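Local coordinates for hypoxanthine-guanine phosphoribosyltransferase (Thermus thermophilus, PDB 3ACB), which probably catalyses the reversible transfer of a phosphoribosyl group from PRPP to hypoxanthine or guanine, giving IMP or GMP in magnesium-dependent purine salvage, at residues V105-T110 with R137-V142; M65-I70 with L85-R90; G3-G8 with R168-I173. All blocks are in the same frame, centred on the assembly; numbering follows the deposited sequence.

Contact 1. Residues V105-T110 with R137-V142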
ATOM      1  N   VAL A 105     -15.568  -7.567  -1.272  1.00 21.19           N
ATOM      2  CA  VAL A 105     -16.919  -7.132  -1.581  1.00 19.83           C
ATOM      3  C   VAL A 105     -17.885  -8.169  -1.028  1.00 20.86           C
ATOM      4  O   VAL A 105     -17.923  -9.305  -1.512  1.00 18.79           O
ATOM      5  CB  VAL A 105     -17.150  -7.020  -3.106  1.00 20.49           C
ATOM      6  CG1 VAL A 105     -18.592  -6.584  -3.381  1.00 18.75           C
ATOM      7  CG2 VAL A 105     -16.163  -6.030  -3.716  1.00 19.43           C
ATOM      8  N   ASP A 106     -18.639  -7.798   0.004  1.00 21.84           N
ATOM      9  CA  ASP A 106     -19.611  -8.715   0.582  1.00 21.93           C
ATOM     10  C   ASP A 106     -21.040  -8.233   0.355  1.00 22.47           C
ATOM     11  O   ASP A 106     -21.745  -8.772  -0.502  1.00 21.72           O
ATOM     12  CB  ASP A 106     -19.346  -8.948   2.080  1.00 25.67           C
ATOM     13  CG  ASP A 106     -18.982  -7.678   2.829  1.00 28.00           C
ATOM     14  OD1 ASP A 106     -19.702  -6.666   2.708  1.00 29.86           O
ATOM     15  OD2 ASP A 106     -17.970  -7.704   3.562  1.00 29.46           O
ATOM     16  N   THR A 107     -21.472  -7.224   1.106  1.00 21.75           N
ATOM     17  CA  THR A 107     -22.828  -6.700   0.951  1.00 22.34           C
ATOM     18  C   THR A 107     -22.928  -5.898  -0.342  1.00 20.61           C
ATOM     19  O   THR A 107     -23.977  -5.860  -0.977  1.00 21.85           O
ATOM     20  CB  THR A 107     -23.227  -5.768   2.120  1.00 22.34           C
ATOM     21  OG1 THR A 107     -22.427  -4.580   2.075  1.00 23.93           O
ATOM     22  CG2 THR A 107     -23.012  -6.465   3.466  1.00 22.94           C
ATOM     23  N   GLY A 108     -21.825  -5.259  -0.720  1.00 21.19           N
ATOM     24  CA  GLY A 108     -21.806  -4.455  -1.929  1.00 21.55           C
ATOM     25  C   GLY A 108     -22.276  -3.031  -1.681  1.00 24.19           C
ATOM     26  O   GLY A 108     -22.265  -2.196  -2.588  1.00 23.53           O
ATOM     27  N   LEU A 109     -22.686  -2.752  -0.446  1.00 24.48           N
ATOM     28  CA  LEU A 109     -23.179  -1.427  -0.076  1.00 26.24           C
ATOM     29  C   LEU A 109     -22.119  -0.341  -0.210  1.00 26.36           C
ATOM     30  O   LEU A 109     -22.383   0.724  -0.766  1.00 25.64           O
ATOM     31  CB  LEU A 109     -23.708  -1.449   1.361  1.00 26.93           C
ATOM     32  CG  LEU A 109     -24.910  -2.369   1.586  1.00 29.18           C
ATOM     33  CD1 LEU A 109     -25.216  -2.483   3.070  1.00 29.79           C
ATOM     34  CD2 LEU A 109     -26.105  -1.828   0.826  1.00 28.86           C
ATOM     35  N   THR A 110     -20.925  -0.616   0.304  1.00 27.34           N
ATOM     36  CA  THR A 110     -19.830   0.339   0.247  1.00 28.15           C
ATOM     37  C   THR A 110     -19.374   0.599  -1.181  1.00 26.64           C
ATOM     38  O   THR A 110     -19.161   1.748  -1.566  1.00 26.45           O
ATOM     39  CB  THR A 110     -18.626  -0.152   1.073  1.00 31.04           C
ATOM     40  OG1 THR A 110     -18.997  -0.227   2.454  1.00 36.66           O
ATOM     41  CG2 THR A 110     -17.453   0.798   0.928  1.00 34.77           C
ATOM     42  N   ARG A 137     -23.445 -12.634   0.699  1.00 25.97           N
ATOM     43  CA  ARG A 137     -23.745 -11.474   1.537  1.00 26.45           C
ATOM     44  C   ARG A 137     -24.317 -10.292   0.751  1.00 25.83           C
ATOM     45  O   ARG A 137     -24.685  -9.274   1.341  1.00 25.27           O
ATOM     46  CB  ARG A 137     -22.472 -11.011   2.259  1.00 26.65           C
ATOM     47  CG  ARG A 137     -21.954 -11.971   3.319  1.00 27.26           C
ATOM     48  CD  ARG A 137     -22.785 -11.888   4.590  1.00 32.61           C
ATOM     49  NE  ARG A 137     -22.712 -10.564   5.207  1.00 36.55           N
ATOM     50  CZ  ARG A 137     -21.598 -10.018   5.689  1.00 38.59           C
ATOM     51  NH1 ARG A 137     -20.447 -10.677   5.630  1.00 39.45           N
ATOM     52  NH2 ARG A 137     -21.633  -8.809   6.234  1.00 39.50           N
ATOM     53  N   ARG A 138     -24.395 -10.425  -0.570  1.00 25.47           N
ATOM     54  CA  ARG A 138     -24.895  -9.343  -1.416  1.00 25.29           C
ATOM     55  C   ARG A 138     -26.254  -8.783  -1.023  1.00 27.60           C
ATOM     56  O   ARG A 138     -27.229  -9.518  -0.867  1.00 24.35           O
ATOM     57  CB  ARG A 138     -24.959  -9.793  -2.877  1.00 24.58           C
ATOM     58  CG  ARG A 138     -23.604  -9.969  -3.547  1.00 23.98           C
ATOM     59  CD  ARG A 138     -22.929  -8.635  -3.850  1.00 22.40           C
ATOM     60  NE  ARG A 138     -21.764  -8.834  -4.703  1.00 21.79           N
ATOM     61  CZ  ARG A 138     -20.613  -9.362  -4.298  1.00 21.82           C
ATOM     62  NH1 ARG A 138     -20.455  -9.740  -3.033  1.00 19.71           N
ATOM     63  NH2 ARG A 138     -19.626  -9.537  -5.165  1.00 20.87           N
ATOM     64  N   GLN A 139     -26.312  -7.463  -0.877  1.00 29.96           N
ATOM     65  CA  GLN A 139     -27.556  -6.789  -0.540  1.00 31.66           C
ATOM     66  C   GLN A 139     -27.933  -5.892  -1.713  1.00 31.05           C
ATOM     67  O   GLN A 139     -29.064  -5.423  -1.816  1.00 31.65           O
ATOM     68  CB  GLN A 139     -27.392  -5.966   0.740  1.00 33.24           C
ATOM     69  CG  GLN A 139     -26.978  -6.802   1.941  1.00 37.12           C
ATOM     70  CD  GLN A 139     -27.246  -6.109   3.262  1.00 40.99           C
ATOM     71  OE1 GLN A 139     -26.786  -4.993   3.496  1.00 43.36           O
ATOM     72  NE2 GLN A 139     -27.994  -6.773   4.136  1.00 43.87           N
ATOM     73  N   VAL A 140     -26.965  -5.671  -2.598  1.00 31.15           N
ATOM     74  CA  VAL A 140     -27.155  -4.859  -3.795  1.00 31.11           C
ATOM     75  C   VAL A 140     -26.245  -5.379  -4.902  1.00 30.28           C
ATOM     76  O   VAL A 140     -25.162  -5.896  -4.631  1.00 31.38           O
ATOM     77  CB  VAL A 140     -26.819  -3.369  -3.543  1.00 30.75           C
ATOM     78  CG1 VAL A 140     -27.787  -2.786  -2.529  1.00 34.70           C
ATOM     79  CG2 VAL A 140     -25.385  -3.231  -3.057  1.00 29.70           C
ATOM     80  N   GLU A 141     -26.684  -5.243  -6.147  1.00 30.01           N
ATOM     81  CA  GLU A 141     -25.891  -5.707  -7.277  1.00 31.57           C
ATOM     82  C   GLU A 141     -24.773  -4.736  -7.636  1.00 29.62           C
ATOM     83  O   GLU A 141     -25.017  -3.563  -7.915  1.00 28.90           O
ATOM     84  CB  GLU A 141     -26.780  -5.921  -8.501  1.00 35.16           C
ATOM     85  CG  GLU A 141     -27.773  -7.054  -8.361  1.00 42.82           C
ATOM     86  CD  GLU A 141     -28.583  -7.266  -9.625  1.00 47.97           C
ATOM     87  OE1 GLU A 141     -27.974  -7.538 -10.682  1.00 50.95           O
ATOM     88  OE2 GLU A 141     -29.827  -7.158  -9.563  1.00 51.51           O
ATOM     89  N   VAL A 142     -23.544  -5.236  -7.615  1.00 26.77           N
ATOM     90  CA  VAL A 142     -22.373  -4.442  -7.964  1.00 25.45           C
ATOM     91  C   VAL A 142     -21.504  -5.313  -8.857  1.00 25.33           C
ATOM     92  O   VAL A 142     -21.474  -6.537  -8.708  1.00 26.26           O
ATOM     93  CB  VAL A 142     -21.568  -4.024  -6.719  1.00 24.17           C
ATOM     94  CG1 VAL A 142     -22.364  -3.012  -5.905  1.00 25.09           C
ATOM     95  CG2 VAL A 142     -21.239  -5.246  -5.877  1.00 23.04           C
TER

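Contact 2. Residues M65-I70 with L85-R90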
ATOM      1  N   MET A  65      -2.562   6.668  -9.898  1.00 15.86           N
ATOM      2  CA  MET A  65      -3.324   6.069  -8.820  1.00 18.29           C
ATOM      3  C   MET A  65      -3.702   7.065  -7.745  1.00 16.85           C
ATOM      4  O   MET A  65      -3.183   8.174  -7.696  1.00 15.76           O
ATOM      5  CB  MET A  65      -2.562   4.875  -8.209  1.00 20.54           C
ATOM      6  CG  MET A  65      -1.044   4.975  -8.214  1.00 25.61           C
ATOM      7  SD  MET A  65      -0.198   3.462  -7.617  1.00 21.40           S
ATOM      8  CE  MET A  65       0.400   2.756  -9.137  1.00 23.22           C
ATOM      9  N   ASP A  66      -4.646   6.666  -6.904  1.00 17.46           N
ATOM     10  CA  ASP A  66      -5.092   7.511  -5.817  1.00 17.21           C
ATOM     11  C   ASP A  66      -5.594   6.602  -4.710  1.00 19.15           C
ATOM     12  O   ASP A  66      -5.783   5.398  -4.915  1.00 16.84           O
ATOM     13  CB  ASP A  66      -6.207   8.448  -6.275  1.00 18.86           C
ATOM     14  CG  ASP A  66      -6.260   9.725  -5.458  1.00 20.86           C
ATOM     15  OD1 ASP A  66      -5.579   9.790  -4.412  1.00 20.82           O
ATOM     16  OD2 ASP A  66      -6.984  10.661  -5.852  1.00 21.99           O
ATOM     17  N   PHE A  67      -5.807   7.185  -3.540  1.00 19.41           N
ATOM     18  CA  PHE A  67      -6.259   6.436  -2.388  1.00 22.56           C
ATOM     19  C   PHE A  67      -7.478   7.094  -1.780  1.00 24.03           C
ATOM     20  O   PHE A  67      -7.549   8.319  -1.670  1.00 25.22           O
ATOM     21  CB  PHE A  67      -5.137   6.372  -1.358  1.00 21.81           C
ATOM     22  CG  PHE A  67      -3.920   5.650  -1.846  1.00 23.42           C
ATOM     23  CD1 PHE A  67      -3.737   4.297  -1.560  1.00 23.10           C
ATOM     24  CD2 PHE A  67      -2.966   6.311  -2.613  1.00 22.61           C
ATOM     25  CE1 PHE A  67      -2.618   3.614  -2.030  1.00 21.73           C
ATOM     26  CE2 PHE A  67      -1.845   5.638  -3.088  1.00 23.13           C
ATOM     27  CZ  PHE A  67      -1.671   4.284  -2.796  1.00 24.43           C
ATOM     28  N   ILE A  68      -8.445   6.273  -1.399  1.00 23.03           N
ATOM     29  CA  ILE A  68      -9.656   6.785  -0.786  1.00 24.51           C
ATOM     30  C   ILE A  68      -9.998   5.884   0.395  1.00 25.42           C
ATOM     31  O   ILE A  68      -9.761   4.673   0.359  1.00 21.71           O
ATOM     32  CB  ILE A  68     -10.830   6.813  -1.801  1.00 25.13           C
ATOM     33  CG1 ILE A  68     -11.991   7.636  -1.236  1.00 29.46           C
ATOM     34  CG2 ILE A  68     -11.308   5.401  -2.096  1.00 24.20           C
ATOM     35  CD1 ILE A  68     -13.134   7.849  -2.220  1.00 31.39           C
ATOM     36  N   ALA A  69     -10.523   6.480   1.458  1.00 28.25           N
ATOM     37  CA  ALA A  69     -10.903   5.705   2.631  1.00 32.42           C
ATOM     38  C   ALA A  69     -12.384   5.931   2.874  1.00 35.17           C
ATOM     39  O   ALA A  69     -12.831   7.070   2.985  1.00 34.47           O
ATOM     40  CB  ALA A  69     -10.093   6.141   3.843  1.00 31.13           C
ATOM     41  N   ILE A  70     -13.141   4.842   2.931  1.00 39.43           N
ATOM     42  CA  ILE A  70     -14.576   4.919   3.161  1.00 45.88           C
ATOM     43  C   ILE A  70     -15.005   3.845   4.153  1.00 48.89           C
ATOM     44  O   ILE A  70     -14.408   2.770   4.212  1.00 50.01           O
ATOM     45  CB  ILE A  70     -15.362   4.734   1.845  1.00 47.29           C
ATOM     46  CG1 ILE A  70     -14.909   3.454   1.141  1.00 49.47           C
ATOM     47  CG2 ILE A  70     -15.154   5.936   0.943  1.00 47.76           C
ATOM     48  CD1 ILE A  70     -15.537   3.248  -0.221  1.00 52.55           C
ATOM     49  N   LEU A  85     -17.521   9.151   3.709  1.00 57.31           N
ATOM     50  CA  LEU A  85     -16.224   9.276   3.056  1.00 57.81           C
ATOM     51  C   LEU A  85     -15.154   9.717   4.053  1.00 58.05           C
ATOM     52  O   LEU A  85     -15.112  10.879   4.453  1.00 58.43           O
ATOM     53  CB  LEU A  85     -16.323  10.290   1.914  1.00 58.25           C
ATOM     54  CG  LEU A  85     -15.109  10.491   1.005  1.00 58.61           C
ATOM     55  CD1 LEU A  85     -14.739   9.177   0.345  1.00 58.52           C
ATOM     56  CD2 LEU A  85     -15.432  11.542  -0.049  1.00 58.64           C
ATOM     57  N   LEU A  86     -14.289   8.785   4.444  1.00 57.86           N
ATOM     58  CA  LEU A  86     -13.223   9.072   5.402  1.00 57.40           C
ATOM     59  C   LEU A  86     -12.072   9.863   4.782  1.00 57.01           C
ATOM     60  O   LEU A  86     -11.619  10.856   5.351  1.00 57.03           O
ATOM     61  CB  LEU A  86     -12.700   7.766   6.005  1.00 58.24           C
ATOM     62  CG  LEU A  86     -13.748   6.903   6.718  1.00 60.01           C
ATOM     63  CD1 LEU A  86     -13.092   5.641   7.260  1.00 60.47           C
ATOM     64  CD2 LEU A  86     -14.389   7.698   7.847  1.00 60.44           C
ATOM     65  N   LYS A  87     -11.591   9.416   3.626  1.00 56.39           N
ATOM     66  CA  LYS A  87     -10.511  10.111   2.927  1.00 56.03           C
ATOM     67  C   LYS A  87     -10.967  10.393   1.501  1.00 53.92           C
ATOM     68  O   LYS A  87     -11.537   9.522   0.848  1.00 53.59           O
ATOM     69  CB  LYS A  87      -9.233   9.270   2.898  1.00 56.85           C
ATOM     70  CG  LYS A  87      -8.081   9.980   2.203  1.00 59.64           C
ATOM     71  CD  LYS A  87      -6.862   9.093   2.043  1.00 61.78           C
ATOM     72  CE  LYS A  87      -5.769   9.821   1.272  1.00 62.31           C
ATOM     73  NZ  LYS A  87      -4.592   8.949   1.015  1.00 64.34           N
ATOM     74  N   ASP A  88     -10.707  11.602   1.016  1.00 51.50           N
ATOM     75  CA  ASP A  88     -11.131  11.983  -0.326  1.00 50.03           C
ATOM     76  C   ASP A  88     -10.041  11.865  -1.396  1.00 46.84           C
ATOM     77  O   ASP A  88      -8.853  11.771  -1.085  1.00 46.01           O
ATOM     78  CB  ASP A  88     -11.684  13.413  -0.295  1.00 51.13           C
ATOM     79  CG  ASP A  88     -12.366  13.800  -1.587  1.00 54.67           C
ATOM     80  OD1 ASP A  88     -13.191  13.004  -2.082  1.00 54.40           O
ATOM     81  OD2 ASP A  88     -12.086  14.903  -2.105  1.00 57.40           O
ATOM     82  N   LEU A  89     -10.468  11.862  -2.657  1.00 43.32           N
ATOM     83  CA  LEU A  89      -9.557  11.763  -3.796  1.00 39.19           C
ATOM     84  C   LEU A  89      -8.803  13.074  -3.973  1.00 37.85           C
ATOM     85  O   LEU A  89      -9.224  14.110  -3.462  1.00 37.60           O
ATOM     86  CB  LEU A  89     -10.339  11.465  -5.076  1.00 37.91           C
ATOM     87  CG  LEU A  89     -11.159  10.174  -5.133  1.00 38.10           C
ATOM     88  CD1 LEU A  89     -11.971  10.148  -6.423  1.00 36.69           C
ATOM     89  CD2 LEU A  89     -10.231   8.966  -5.054  1.00 36.80           C
ATOM     90  N   ARG A  90      -7.694  13.024  -4.702  1.00 35.41           N
ATOM     91  CA  ARG A  90      -6.891  14.215  -4.950  1.00 34.12           C
ATOM     92  C   ARG A  90      -6.689  14.427  -6.448  1.00 32.01           C
ATOM     93  O   ARG A  90      -6.531  15.556  -6.905  1.00 30.66           O
ATOM     94  CB  ARG A  90      -5.535  14.090  -4.253  1.00 37.13           C
ATOM     95  CG  ARG A  90      -5.648  13.850  -2.762  1.00 43.50           C
ATOM     96  CD  ARG A  90      -4.288  13.715  -2.097  1.00 50.06           C
ATOM     97  NE  ARG A  90      -4.411  13.196  -0.736  1.00 54.78           N
ATOM     98  CZ  ARG A  90      -5.102  13.788   0.233  1.00 57.79           C
ATOM     99  NH1 ARG A  90      -5.735  14.931   0.000  1.00 59.91           N
ATOM    100  NH2 ARG A  90      -5.170  13.232   1.436  1.00 58.40           N
TER
HETATM  101  O   HOH W   1      -6.462  10.828  -2.056  1.00 36.40           O

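Contact 3. Residues G3-G8 with R168-I173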
ATOM      1  N   GLY A   3      10.501 -16.021  11.626  1.00 67.98           N
ATOM      2  CA  GLY A   3       9.147 -16.495  11.220  1.00 65.94           C
ATOM      3  C   GLY A   3       8.229 -16.719  12.407  1.00 64.70           C
ATOM      4  O   GLY A   3       8.663 -17.208  13.448  1.00 66.36           O
ATOM      5  N   MET A   4       6.957 -16.363  12.243  1.00 61.97           N
ATOM      6  CA  MET A   4       5.953 -16.515  13.294  1.00 57.22           C
ATOM      7  C   MET A   4       4.535 -16.419  12.735  1.00 51.00           C
ATOM      8  O   MET A   4       3.565 -16.516  13.485  1.00 50.66           O
ATOM      9  CB  MET A   4       6.129 -15.433  14.370  1.00 61.07           C
ATOM     10  CG  MET A   4       7.348 -15.596  15.260  1.00 65.93           C
ATOM     11  SD  MET A   4       7.308 -17.119  16.226  1.00 73.79           S
ATOM     12  CE  MET A   4       6.506 -16.552  17.727  1.00 72.14           C
ATOM     13  N   PHE A   5       4.408 -16.224  11.425  1.00 43.71           N
ATOM     14  CA  PHE A   5       3.086 -16.110  10.809  1.00 37.80           C
ATOM     15  C   PHE A   5       2.303 -17.412  10.942  1.00 36.77           C
ATOM     16  O   PHE A   5       2.705 -18.451  10.413  1.00 34.28           O
ATOM     17  CB  PHE A   5       3.211 -15.721   9.332  1.00 33.97           C
ATOM     18  CG  PHE A   5       3.779 -14.343   9.111  1.00 30.34           C
ATOM     19  CD1 PHE A   5       3.225 -13.236   9.751  1.00 28.21           C
ATOM     20  CD2 PHE A   5       4.865 -14.154   8.261  1.00 27.62           C
ATOM     21  CE1 PHE A   5       3.744 -11.954   9.547  1.00 30.12           C
ATOM     22  CE2 PHE A   5       5.395 -12.879   8.046  1.00 28.91           C
ATOM     23  CZ  PHE A   5       4.832 -11.775   8.691  1.00 27.93           C
ATOM     24  N   THR A   6       1.176 -17.344  11.641  1.00 35.79           N
ATOM     25  CA  THR A   6       0.346 -18.519  11.866  1.00 37.71           C
ATOM     26  C   THR A   6      -1.095 -18.337  11.398  1.00 35.80           C
ATOM     27  O   THR A   6      -1.757 -17.365  11.758  1.00 35.55           O
ATOM     28  CB  THR A   6       0.331 -18.884  13.362  1.00 39.65           C
ATOM     29  OG1 THR A   6       1.674 -19.108  13.809  1.00 43.71           O
ATOM     30  CG2 THR A   6      -0.495 -20.138  13.601  1.00 41.74           C
ATOM     31  N   PRO A   7      -1.601 -19.280  10.591  1.00 34.80           N
ATOM     32  CA  PRO A   7      -2.977 -19.197  10.091  1.00 33.31           C
ATOM     33  C   PRO A   7      -4.003 -19.520  11.173  1.00 32.93           C
ATOM     34  O   PRO A   7      -3.702 -20.220  12.145  1.00 32.61           O
ATOM     35  CB  PRO A   7      -2.991 -20.220   8.960  1.00 34.30           C
ATOM     36  CG  PRO A   7      -2.044 -21.268   9.458  1.00 35.30           C
ATOM     37  CD  PRO A   7      -0.901 -20.441  10.009  1.00 34.04           C
ATOM     38  N   GLY A   8      -5.212 -18.998  11.002  1.00 30.93           N
ATOM     39  CA  GLY A   8      -6.268 -19.256  11.959  1.00 31.55           C
ATOM     40  C   GLY A   8      -6.837 -20.637  11.695  1.00 31.10           C
ATOM     41  O   GLY A   8      -6.390 -21.325  10.775  1.00 29.52           O
ATOM     42  N   ARG A 168      -2.750  -7.472   9.653  1.00 19.23           N
ATOM     43  CA  ARG A 168      -2.800  -7.029   8.264  1.00 17.69           C
ATOM     44  C   ARG A 168      -1.495  -7.449   7.588  1.00 18.29           C
ATOM     45  O   ARG A 168      -1.420  -7.531   6.358  1.00 17.50           O
ATOM     46  CB  ARG A 168      -2.901  -5.503   8.153  1.00 17.69           C
ATOM     47  CG  ARG A 168      -4.201  -4.859   8.600  1.00 18.81           C
ATOM     48  CD  ARG A 168      -4.116  -3.349   8.344  1.00 19.76           C
ATOM     49  NE  ARG A 168      -5.197  -2.588   8.974  1.00 18.58           N
ATOM     50  CZ  ARG A 168      -6.448  -2.545   8.528  1.00 17.61           C
ATOM     51  NH1 ARG A 168      -6.792  -3.222   7.438  1.00 15.05           N
ATOM     52  NH2 ARG A 168      -7.356  -1.826   9.179  1.00 15.69           N
ATOM     53  N   ASN A 169      -0.468  -7.706   8.398  1.00 17.12           N
ATOM     54  CA  ASN A 169       0.843  -8.073   7.869  1.00 17.86           C
ATOM     55  C   ASN A 169       1.036  -9.536   7.470  1.00 19.13           C
ATOM     56  O   ASN A 169       2.091  -9.911   6.953  1.00 18.86           O
ATOM     57  CB  ASN A 169       1.945  -7.630   8.843  1.00 17.77           C
ATOM     58  CG  ASN A 169       1.789  -8.227  10.227  1.00 19.09           C
ATOM     59  OD1 ASN A 169       0.681  -8.330  10.755  1.00 20.01           O
ATOM     60  ND2 ASN A 169       2.906  -8.597  10.833  1.00 17.30           N
ATOM     61  N   LEU A 170       0.024 -10.364   7.698  1.00 19.41           N
ATOM     62  CA  LEU A 170       0.122 -11.765   7.300  1.00 21.28           C
ATOM     63  C   LEU A 170       0.248 -11.793   5.779  1.00 20.53           C
ATOM     64  O   LEU A 170      -0.508 -11.130   5.077  1.00 21.10           O
ATOM     65  CB  LEU A 170      -1.130 -12.536   7.735  1.00 22.12           C
ATOM     66  CG  LEU A 170      -1.151 -13.124   9.150  1.00 24.55           C
ATOM     67  CD1 LEU A 170      -0.744 -12.085  10.181  1.00 28.15           C
ATOM     68  CD2 LEU A 170      -2.542 -13.654   9.438  1.00 25.86           C
ATOM     69  N   PRO A 171       1.221 -12.552   5.250  1.00 21.61           N
ATOM     70  CA  PRO A 171       1.400 -12.624   3.795  1.00 20.08           C
ATOM     71  C   PRO A 171       0.361 -13.493   3.094  1.00 19.05           C
ATOM     72  O   PRO A 171       0.334 -13.577   1.867  1.00 18.73           O
ATOM     73  CB  PRO A 171       2.820 -13.168   3.649  1.00 20.96           C
ATOM     74  CG  PRO A 171       2.967 -14.038   4.857  1.00 23.84           C
ATOM     75  CD  PRO A 171       2.333 -13.217   5.956  1.00 21.05           C
ATOM     76  N   PHE A 172      -0.500 -14.128   3.876  1.00 18.34           N
ATOM     77  CA  PHE A 172      -1.533 -14.990   3.316  1.00 20.19           C
ATOM     78  C   PHE A 172      -2.890 -14.602   3.869  1.00 20.16           C
ATOM     79  O   PHE A 172      -2.975 -13.804   4.801  1.00 21.17           O
ATOM     80  CB  PHE A 172      -1.230 -16.453   3.667  1.00 21.53           C
ATOM     81  CG  PHE A 172      -0.971 -16.686   5.133  1.00 22.69           C
ATOM     82  CD1 PHE A 172      -2.015 -16.657   6.054  1.00 22.53           C
ATOM     83  CD2 PHE A 172       0.325 -16.907   5.595  1.00 23.18           C
ATOM     84  CE1 PHE A 172      -1.773 -16.840   7.415  1.00 24.31           C
ATOM     85  CE2 PHE A 172       0.580 -17.091   6.953  1.00 24.98           C
ATOM     86  CZ  PHE A 172      -0.472 -17.057   7.867  1.00 24.90           C
ATOM     87  N   ILE A 173      -3.944 -15.155   3.281  1.00 20.79           N
ATOM     88  CA  ILE A 173      -5.304 -14.900   3.740  1.00 20.58           C
ATOM     89  C   ILE A 173      -5.705 -16.099   4.587  1.00 22.51           C
ATOM     90  O   ILE A 173      -5.535 -17.253   4.171  1.00 21.49           O
ATOM     91  CB  ILE A 173      -6.311 -14.784   2.569  1.00 22.31           C
ATOM     92  CG1 ILE A 173      -6.085 -13.480   1.796  1.00 22.11           C
ATOM     93  CG2 ILE A 173      -7.744 -14.828   3.114  1.00 18.50           C
ATOM     94  CD1 ILE A 173      -6.443 -12.240   2.584  1.00 25.81           C
TER

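Contact 1. Residues V105-T110 with R137-V142
R138 grips two consecutive backbone carbonyls with one nitrogen: NH1 donates to V105 O and to D106 O, at 3.0 Å each. Segment 105-110 belongs to the PRPP-binding loop of the type I phosphoribosyltransferase fold, and D106, T107, G108 and T110 bind GMP and IMP. Neither of the R138 bonds is straight. NH1 sits above the carbonyl plane of V105, 61° out of it, and nearer that of D106. One face of the guanidinium lies on V105 CG1, 3.4 Å from its plane, and its NH2 is hydrogen-bonded to S133. The bend of R138 at chi2 (-73°) curls the chain back here. T107 O takes a straight bond from Q139 N (2.8 Å, 172°), in the carbonyl plane on a lone pair, and a weak one from V140 N. T107 OG1 accepts from L109 N, forming an ST turn at the start of helix 109-119, where G108 is the N-cap. At G108 a CB would press on V140 O and V142 CG2, and the backbone angles by themselves call for glycine. R137 lays one guanidinium face over D106 CB, while its NH1 makes a salt bridge with D153. D106 OD2 lies 4.4 Å from R137 NH1, well out of the guanidinium plane, so only the charges are near each other. At the outer end, V140 CG1 meets L109 CD2 at 3.9 Å, the side chains crossing at about a right angle.

Contact 2. Residues M65-I70 with L85-R90
L85 CD1 fits between two isoleucines of the neighbouring strand, touching I68 CD1 and I70 CG2 at 3.3 Å each, tighter than usual carbon contact. L85 has CG opposite its backbone N (chi1 -175°), which swings this methyl across to them. Farther along, L89 CD2 lies 3.9 Å from I68 CB. A69 and K87 are an antiparallel hydrogen-bonded pair, with their CB atoms close together. Here the 85-87 strand holds a classic beta bulge: L86 and K87 both face A69. A69 O takes a good bond from K87 N (2.7 Å) and a weak one from L86 N. From the bulge the extended K87 chain runs back along the strand, and NZ comes 3.5 Å from F67 CB. F67 makes an edge-to-face contact with F49 of the second subunit. D66 closes the polar edge. Its OD2 receives R90 N at 2.7 Å through the syn lone pair, almost straight at 176°, and also L91 N. OD1 accepts from F67 N, which approaches from above the carboxylate plane. A water lies between D66 OD1 and D88 O. Two backbone donors on OD2 hold the carboxylate in place and would probably favour its charged form. Strand 85-87 is one of the two edge strands of the main sheet in this chain, and 64-70 joins it to strand 39-45. Helix 109-119 covers the side of I68, I70, L85 and L89.

Contact 3. Residues G3-G8 with R168-I173
F5 lays one ring face over P171. P171 CD stands 3.5 Å from the ring centroid, a CH-pi contact centred on the face. With CG opposite the carbonyl carbon (chi1 -66°), the F5 ring reaches out to the loop 168-173. N169 meets the same ring from another direction: its ND2 lies at the edge, in the ring plane, 3.7 Å from F5 CE1. The amide and ring planes stand 76° apart. ND2 has its main partner across the dimer, L61 O of the second subunit, and a weak bond to I59 O of that subunit. L170 CD1 adds a looser apolar contact, 4.2 Å from F5 CD1. F172 forms the second half of the contact. Its CE2 touches F5 CB at 3.8 Å, and its edge meets the backbone of T6 at C. F172 CE1 also reaches P7 CB, 3.9 Å away. F172 CG sits between the backbone N and the carbonyl carbon (chi1 51°), which turns the ring toward T6 and P7. No hydrogen bond crosses between the two segments, so the contact is apolar and aromatic packing. An alanine at F5 would remove the ring, and P171 CD would probably lose its aromatic platform, with the N-terminal segment less firmly held. F5 also packs on R57 of the second subunit. The N-terminal loop runs on to helix 16-33, and G8 N is hydrogen-bonded to T174 OG1. The loop 168-173 leads into strand 174-176, which pairs antiparallel with strand 155-157.

Overall arrangement
From the N terminus, the chain first passes through 3-8, which packs against 168-173 near the C-terminal end. Contact 3 thus closes a loop that encloses the other two. Within it, contact 2 closes first, over the unmodelled 72-83, and places 85-87 at the edge of the main sheet. Contact 1 follows in series, joining the start of helix 109-119 to the loop between strands 132-133 and 146-150. Contacts 1 and 2 do not cross but touch: T110 CG2 meets I70 CD1 at 3.3 Å. Contact 3 lies apart, its centre about 27 Å from the centre of each. Contacts 2 and 3 both reach the second subunit.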